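Local structure of putative hydrolase (Chloroflexus aurantiacus J-10-fl, 3CMN) at residues V166-W180 / L280-Q294. The protein is a putative hydrolase, probably a zincin-like metallopeptidase, whose actual substrate and reaction have not been established. Numbering follows the deposited sequence.
Sequences VQQQLGLSDEDFRLW and LPSFNQIEQQIAQRQ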
# COMPACT_ATOMS: atom_id res chain seq x y z
N VAL A 166 -3.70 14.51 -9.59
CA VAL A 166 -2.41 13.98 -10.01
C VAL A 166 -2.40 13.81 -11.53
O VAL A 166 -1.47 14.22 -12.20
CB VAL A 166 -2.09 12.62 -9.34
CG1 VAL A 166 -0.78 12.08 -9.89
CG2 VAL A 166 -1.98 12.77 -7.83
N GLN A 167 -3.46 13.21 -12.06
CA GLN A 167 -3.58 12.98 -13.50
C GLN A 167 -3.35 14.26 -14.28
O GLN A 167 -2.65 14.26 -15.29
CB GLN A 167 -4.98 12.47 -13.85
CG GLN A 167 -5.19 12.25 -15.34
CD GLN A 167 -6.47 12.89 -15.89
OE1 GLN A 167 -7.58 12.59 -15.47
NE2 GLN A 167 -6.30 13.78 -16.86
N GLN A 168 -3.94 15.34 -13.80
CA GLN A 168 -3.85 16.62 -14.47
C GLN A 168 -2.54 17.35 -14.24
O GLN A 168 -2.04 18.02 -15.13
CB GLN A 168 -5.04 17.48 -14.06
CG GLN A 168 -6.34 17.01 -14.71
CD GLN A 168 -7.51 16.98 -13.74
OE1 GLN A 168 -7.73 17.93 -12.98
NE2 GLN A 168 -8.28 15.90 -13.77
N GLN A 169 -1.97 17.21 -13.05
CA GLN A 169 -0.69 17.85 -12.78
C GLN A 169 0.41 17.16 -13.59
O GLN A 169 1.42 17.77 -13.91
CB GLN A 169 -0.36 17.76 -11.29
CG GLN A 169 -0.85 18.95 -10.47
CD GLN A 169 -1.63 18.54 -9.23
OE1 GLN A 169 -1.09 17.91 -8.32
NE2 GLN A 169 -2.91 18.90 -9.18
N LEU A 170 0.20 15.90 -13.93
CA LEU A 170 1.18 15.14 -14.69
C LEU A 170 0.87 15.07 -16.18
O LEU A 170 1.57 14.38 -16.92
CB LEU A 170 1.28 13.72 -14.14
CG LEU A 170 1.73 13.59 -12.68
CD1 LEU A 170 1.74 12.11 -12.30
CD2 LEU A 170 3.12 14.21 -12.51
N GLY A 171 -0.18 15.76 -16.60
CA GLY A 171 -0.56 15.74 -18.00
C GLY A 171 -0.79 14.33 -18.50
O GLY A 171 -0.38 13.97 -19.61
N LEU A 172 -1.46 13.52 -17.70
CA LEU A 172 -1.71 12.15 -18.09
C LEU A 172 -3.13 11.96 -18.60
O LEU A 172 -3.97 12.85 -18.48
CB LEU A 172 -1.43 11.20 -16.93
CG LEU A 172 0.05 11.02 -16.59
CD1 LEU A 172 0.20 10.36 -15.24
CD2 LEU A 172 0.71 10.17 -17.67
N SER A 173 -3.35 10.79 -19.18
CA SER A 173 -4.62 10.39 -19.74
C SER A 173 -5.63 10.00 -18.65
O SER A 173 -5.31 9.25 -17.73
CB SER A 173 -4.38 9.20 -20.69
OG SER A 173 -5.59 8.62 -21.14
N ASP A 174 -6.85 10.50 -18.76
CA ASP A 174 -7.90 10.20 -17.79
C ASP A 174 -8.08 8.69 -17.67
O ASP A 174 -7.94 8.12 -16.60
CB ASP A 174 -9.20 10.86 -18.24
CG ASP A 174 -10.38 10.54 -17.34
OD1 ASP A 174 -10.73 9.35 -17.19
OD2 ASP A 174 -10.99 11.48 -16.79
N GLU A 175 -8.40 8.05 -18.79
CA GLU A 175 -8.63 6.62 -18.81
C GLU A 175 -7.43 5.78 -18.39
O GLU A 175 -7.52 4.90 -17.55
CB GLU A 175 -9.08 6.20 -20.21
CG GLU A 175 -9.45 4.74 -20.36
CD GLU A 175 -10.79 4.39 -19.73
OE1 GLU A 175 -11.54 5.31 -19.33
OE2 GLU A 175 -11.10 3.18 -19.65
N ASP A 176 -6.28 6.06 -19.00
CA ASP A 176 -5.08 5.28 -18.72
C ASP A 176 -4.59 5.35 -17.28
O ASP A 176 -4.21 4.33 -16.70
CB ASP A 176 -3.97 5.69 -19.69
CG ASP A 176 -4.21 5.15 -21.09
OD1 ASP A 176 -5.38 4.88 -21.45
OD2 ASP A 176 -3.22 4.99 -21.84
N PHE A 177 -4.58 6.55 -16.71
CA PHE A 177 -4.12 6.70 -15.34
C PHE A 177 -5.03 5.98 -14.34
O PHE A 177 -4.55 5.34 -13.41
CB PHE A 177 -4.01 8.17 -14.96
CG PHE A 177 -3.46 8.39 -13.58
CD1 PHE A 177 -2.29 7.74 -13.17
CD2 PHE A 177 -4.09 9.25 -12.70
CE1 PHE A 177 -1.76 7.94 -11.89
CE2 PHE A 177 -3.58 9.47 -11.42
CZ PHE A 177 -2.41 8.81 -11.02
N ARG A 178 -6.34 6.08 -14.53
CA ARG A 178 -7.26 5.43 -13.62
C ARG A 178 -7.27 3.91 -13.76
O ARG A 178 -7.61 3.20 -12.82
CB ARG A 178 -8.66 6.02 -13.78
CG ARG A 178 -8.75 7.40 -13.19
CD ARG A 178 -10.09 8.02 -13.41
NE ARG A 178 -10.14 9.36 -12.84
CZ ARG A 178 -9.46 10.40 -13.31
NH1 ARG A 178 -8.68 10.27 -14.37
NH2 ARG A 178 -9.58 11.58 -12.71
N LEU A 179 -6.91 3.41 -14.94
CA LEU A 179 -6.83 1.96 -15.12
C LEU A 179 -5.53 1.54 -14.46
O LEU A 179 -5.44 0.48 -13.86
CB LEU A 179 -6.82 1.57 -16.60
CG LEU A 179 -6.58 0.06 -16.84
CD1 LEU A 179 -7.69 -0.74 -16.15
CD2 LEU A 179 -6.54 -0.24 -18.34
N TRP A 180 -4.52 2.39 -14.57
CA TRP A 180 -3.22 2.14 -13.98
C TRP A 180 -3.41 2.01 -12.47
O TRP A 180 -2.87 1.10 -11.84
CB TRP A 180 -2.26 3.29 -14.29
CG TRP A 180 -0.90 3.13 -13.66
CD1 TRP A 180 0.16 2.45 -14.18
CD2 TRP A 180 -0.47 3.65 -12.39
NE1 TRP A 180 1.22 2.50 -13.31
CE2 TRP A 180 0.87 3.23 -12.21
CE3 TRP A 180 -1.08 4.42 -11.39
CZ2 TRP A 180 1.61 3.56 -11.07
CZ3 TRP A 180 -0.34 4.74 -10.25
CH2 TRP A 180 0.99 4.31 -10.10
N LEU A 280 -2.08 -0.52 -21.36
CA LEU A 280 -1.96 0.94 -21.25
C LEU A 280 -0.98 1.54 -22.26
O LEU A 280 0.24 1.47 -22.07
CB LEU A 280 -1.54 1.35 -19.83
CG LEU A 280 -2.46 0.90 -18.69
CD1 LEU A 280 -1.86 1.30 -17.35
CD2 LEU A 280 -3.85 1.51 -18.89
N PRO A 281 -1.49 2.13 -23.35
CA PRO A 281 -0.62 2.72 -24.36
C PRO A 281 0.30 3.82 -23.82
O PRO A 281 1.40 4.04 -24.33
CB PRO A 281 -1.60 3.23 -25.43
CG PRO A 281 -2.92 3.33 -24.70
CD PRO A 281 -2.90 2.14 -23.80
N SER A 282 -0.14 4.50 -22.76
CA SER A 282 0.66 5.56 -22.16
C SER A 282 1.47 5.04 -20.97
O SER A 282 2.08 5.82 -20.24
CB SER A 282 -0.23 6.72 -21.70
OG SER A 282 -1.26 6.28 -20.83
N PHE A 283 1.50 3.72 -20.82
CA PHE A 283 2.22 3.08 -19.72
C PHE A 283 3.60 3.67 -19.44
O PHE A 283 3.90 4.06 -18.31
CB PHE A 283 2.38 1.58 -19.99
CG PHE A 283 2.80 0.79 -18.77
CD1 PHE A 283 1.85 0.38 -17.83
CD2 PHE A 283 4.14 0.49 -18.54
CE1 PHE A 283 2.23 -0.33 -16.69
CE2 PHE A 283 4.53 -0.22 -17.40
CZ PHE A 283 3.57 -0.63 -16.48
N ASN A 284 4.46 3.71 -20.46
CA ASN A 284 5.80 4.25 -20.26
C ASN A 284 5.69 5.68 -19.76
O ASN A 284 6.40 6.07 -18.83
CB ASN A 284 6.60 4.20 -21.57
CG ASN A 284 6.89 2.77 -22.01
OD1 ASN A 284 7.49 1.99 -21.27
ND2 ASN A 284 6.46 2.42 -23.22
N GLN A 285 4.78 6.45 -20.37
CA GLN A 285 4.56 7.85 -19.98
C GLN A 285 4.26 7.98 -18.48
O GLN A 285 4.89 8.78 -17.78
CB GLN A 285 3.38 8.43 -20.77
CG GLN A 285 3.70 8.92 -22.18
CD GLN A 285 4.07 7.80 -23.14
OE1 GLN A 285 3.33 6.83 -23.29
NE2 GLN A 285 5.21 7.93 -23.81
N ILE A 286 3.30 7.19 -18.01
CA ILE A 286 2.88 7.21 -16.61
C ILE A 286 4.02 6.87 -15.67
O ILE A 286 4.35 7.65 -14.77
CB ILE A 286 1.70 6.24 -16.36
CG1 ILE A 286 0.52 6.62 -17.26
CG2 ILE A 286 1.27 6.29 -14.90
CD1 ILE A 286 -0.61 5.62 -17.22
N GLU A 287 4.62 5.70 -15.87
CA GLU A 287 5.73 5.27 -15.03
C GLU A 287 6.74 6.40 -14.89
O GLU A 287 7.26 6.64 -13.80
CB GLU A 287 6.40 4.02 -15.61
CG GLU A 287 5.58 2.73 -15.48
CD GLU A 287 5.08 2.48 -14.06
OE1 GLU A 287 5.75 2.92 -13.09
OE2 GLU A 287 4.03 1.82 -13.90
N GLN A 288 7.00 7.10 -15.99
CA GLN A 288 7.94 8.22 -15.99
C GLN A 288 7.45 9.34 -15.09
O GLN A 288 8.13 9.75 -14.16
CB GLN A 288 8.10 8.78 -17.40
CG GLN A 288 8.62 7.79 -18.41
CD GLN A 288 8.60 8.35 -19.81
OE1 GLN A 288 9.24 9.37 -20.08
NE2 GLN A 288 7.86 7.70 -20.70
N GLN A 289 6.25 9.82 -15.40
CA GLN A 289 5.61 10.91 -14.65
C GLN A 289 5.34 10.63 -13.18
O GLN A 289 5.53 11.49 -12.32
CB GLN A 289 4.29 11.29 -15.33
CG GLN A 289 4.45 11.93 -16.69
CD GLN A 289 5.09 13.30 -16.58
OE1 GLN A 289 4.47 14.25 -16.12
NE2 GLN A 289 6.34 13.40 -17.00
N ILE A 290 4.87 9.43 -12.89
CA ILE A 290 4.52 9.04 -11.53
C ILE A 290 5.73 8.72 -10.63
O ILE A 290 5.58 8.55 -9.42
CB ILE A 290 3.54 7.84 -11.57
CG1 ILE A 290 2.73 7.79 -10.28
CG2 ILE A 290 4.29 6.55 -11.80
CD1 ILE A 290 1.90 9.05 -10.03
N ALA A 291 6.92 8.67 -11.21
CA ALA A 291 8.13 8.36 -10.47
C ALA A 291 8.28 9.12 -9.14
O ALA A 291 8.50 8.51 -8.09
CB ALA A 291 9.35 8.62 -11.34
N GLN A 292 8.16 10.44 -9.18
CA GLN A 292 8.31 11.24 -7.96
C GLN A 292 7.17 11.02 -6.97
O GLN A 292 7.37 11.11 -5.76
CB GLN A 292 8.43 12.73 -8.29
CG GLN A 292 8.65 13.59 -7.04
CD GLN A 292 8.74 15.08 -7.32
OE1 GLN A 292 9.63 15.53 -8.04
NE2 GLN A 292 7.82 15.85 -6.75
N ARG A 293 5.97 10.76 -7.48
CA ARG A 293 4.81 10.53 -6.61
C ARG A 293 4.95 9.20 -5.86
O ARG A 293 4.36 9.01 -4.80
CB ARG A 293 3.53 10.52 -7.45
CG ARG A 293 2.25 10.37 -6.63
CD ARG A 293 1.98 11.59 -5.77
NE ARG A 293 0.62 11.59 -5.25
CZ ARG A 293 -0.01 12.67 -4.80
NH1 ARG A 293 0.62 13.84 -4.81
NH2 ARG A 293 -1.27 12.60 -4.39
N GLN A 294 5.75 8.30 -6.42
CA GLN A 294 6.00 7.00 -5.79
C GLN A 294 7.01 7.18 -4.65
O GLN A 294 6.88 6.57 -3.60
CB GLN A 294 6.55 6.02 -6.82
CG GLN A 294 5.57 5.67 -7.94
CD GLN A 294 6.22 4.86 -9.06
OE1 GLN A 294 7.18 5.30 -9.70
NE2 GLN A 294 5.70 3.66 -9.30
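Trp180 enters helix 283-294 as a knob among Phe283, Ile286, Glu287 and Ile290, a worked example of how an indole can serve an apolar and a polar contact at once. With CG anti to the backbone N (chi1 178°), its ring reaches across to the second helix, where Ile286 CG2 sits over the five-membered ring, 3.9 Å from its centroid, in a CH-pi contact. Leu280 CD1 meets the ring edge, while Ile290 CG1 lies 3.9 Å from Trp180 CH2. Helices 174-180 and 283-294, which carry this packing, cross at -69° with their axes 10.4 Å apart at closest. The turn before helix 174-180 and the helix preceding it add further apolar packing: Leu172 CD2 rests 3.6 Å from Ile286 CG1, and Ile290 CD1 reaches both Leu170 CD1 and Val166 CG1. At the far end Val166 CG2 lies over one face of the Arg293 guanidinium.

Two polar links complete the joint. Trp180 NE1 donates to Glu287 OE2 (3.0 Å, N-H...O angle 162°), within the indole plane but from above the carboxylate plane. Asp176 OD2 takes Ser282 OG on its anti lone pair (2.6 Å) and Ser282 N, at 3.3 Å, nearly along the C-O bond, which fastens the start of helix 283-294.

Replacing Trp180 with an alanine is likely to leave Glu287 OE2 without its indole donor and to open a gap beside Ile286 and Ile290. The Trp180 ring also meets that of His184, one turn on and part of a possible zinc-binding HExxH motif that holds no metal here. The contact thus probably packs helix 283-307 against the helix bearing that motif, and the bond to Glu287, with Ile286 on the face and Leu280 at the edge, probably limits rotation of the indole.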